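Side-chain contact in conserved hypothetical protein (Pseudomonas aeruginosa, PDB 1YLL), which is of unknown function but belongs to the HutD family of the cupin clan and is built from antiparallel beta-sheets: residues P84-A87 with R88-F91. Residues are numbered along the deposited sequence; the frame is centred on the assembly and turned at random.
Sequences PLRA and RQAF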
# COMPACT_ATOMS: atom_id res chain seq x y z
N PRO D 84 28.84 -24.06 15.32
CA PRO D 84 27.44 -24.39 15.61
C PRO D 84 26.53 -23.48 14.79
O PRO D 84 26.76 -22.28 14.70
CB PRO D 84 27.32 -24.15 17.12
CG PRO D 84 28.52 -23.24 17.45
CD PRO D 84 29.59 -23.79 16.56
N LEU D 85 25.51 -24.06 14.16
CA LEU D 85 24.59 -23.28 13.35
C LEU D 85 23.27 -23.12 14.06
O LEU D 85 22.57 -24.09 14.33
CB LEU D 85 24.39 -23.95 11.99
CG LEU D 85 25.65 -24.04 11.14
CD1 LEU D 85 25.39 -24.81 9.86
CD2 LEU D 85 26.13 -22.62 10.83
N ARG D 86 22.92 -21.87 14.37
CA ARG D 86 21.68 -21.61 15.08
C ARG D 86 20.70 -20.87 14.18
O ARG D 86 21.02 -20.59 13.02
CB ARG D 86 21.98 -20.82 16.35
CG ARG D 86 22.99 -21.56 17.26
CD ARG D 86 23.13 -20.89 18.62
NE ARG D 86 24.21 -21.49 19.41
CZ ARG D 86 24.20 -22.73 19.88
NH1 ARG D 86 23.16 -23.53 19.66
NH2 ARG D 86 25.23 -23.17 20.58
N ALA D 87 19.52 -20.56 14.71
CA ALA D 87 18.47 -19.88 13.92
C ALA D 87 18.93 -18.74 13.02
O ALA D 87 19.61 -17.80 13.45
CB ALA D 87 17.35 -19.37 14.84
N ARG D 88 18.52 -18.86 11.75
CA ARG D 88 18.79 -17.85 10.73
C ARG D 88 20.23 -17.53 10.37
O ARG D 88 20.52 -16.41 9.91
CB ARG D 88 18.03 -16.58 11.07
CG ARG D 88 16.52 -16.81 11.15
CD ARG D 88 15.80 -15.58 11.68
NE ARG D 88 16.23 -15.21 13.03
CZ ARG D 88 15.66 -15.66 14.14
NH1 ARG D 88 14.63 -16.49 14.09
NH2 ARG D 88 16.12 -15.26 15.32
N GLN D 89 21.12 -18.49 10.56
CA GLN D 89 22.52 -18.31 10.20
C GLN D 89 22.70 -19.15 8.96
O GLN D 89 22.94 -20.37 9.01
CB GLN D 89 23.44 -18.80 11.33
CG GLN D 89 23.17 -18.07 12.63
CD GLN D 89 24.15 -18.44 13.72
OE1 GLN D 89 24.39 -19.61 14.00
NE2 GLN D 89 24.72 -17.42 14.36
N ALA D 90 22.59 -18.49 7.82
CA ALA D 90 22.71 -19.21 6.57
C ALA D 90 24.11 -19.79 6.37
O ALA D 90 25.09 -19.16 6.68
CB ALA D 90 22.37 -18.28 5.41
N PHE D 91 24.14 -20.98 5.79
CA PHE D 91 25.39 -21.70 5.55
C PHE D 91 25.33 -22.33 4.15
O PHE D 91 24.41 -23.06 3.80
CB PHE D 91 25.49 -22.78 6.62
CG PHE D 91 26.74 -23.62 6.52
CD1 PHE D 91 27.95 -23.16 7.01
CD2 PHE D 91 26.68 -24.88 5.94
CE1 PHE D 91 29.10 -23.95 6.92
CE2 PHE D 91 27.82 -25.68 5.85
CZ PHE D 91 29.03 -25.21 6.34
O HOH W 1 21.50 -22.04 10.81
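Arg86 and Gln89 close a type II beta turn, with Ala87 and Arg88 at its corners, in the loop that leads from strand 80-81 to strand 91-94 of this cupin-clan protein. It is a worked example of how a turn can be fastened by a side chain as well as by its backbone. The turn's own bond, from Gln89 N to Arg86 O, is long at 3.2 Å and bent at the hydrogen. The shorter one comes from the glutamine side chain, which runs beside that of Arg86 and in the same direction: with CG set beside its own backbone N (chi1 -58°), the extended chain reaches back along the turn until OE1 accepts Arg86 N at 2.7 Å, nearly straight at 166°. The donor lies tilted 29° from the amide carbonyl plane. A water donates to both Arg86 O and Gln89 O, so Arg86 O is gripped by two donors.

On the side facing strand 73-77 the packing is apolar and close. The side chains of buried Leu85 and partly exposed Phe91 cross at roughly a right angle, and CD1 of Leu85 makes an off-centre CH-pi contact, 4.3 Å from the Phe91 ring centroid; Met73, Leu75 and Val77 continue this apolar layer. The solvent side, with exposed Arg86 and Gln89, is looser: the end of Arg86 leads away, reaching Gly71 O by a weak hydrogen bond. Arg88 is held apart from both, its NH1 donating to Gln147 OE1 and its guanidinium in cation-pi contact with Trp189. Within the turn that guanidinium has the methyl of neighbouring Ala87 over one face, CB 4.0 Å above the plane and offset toward the rim near NH1.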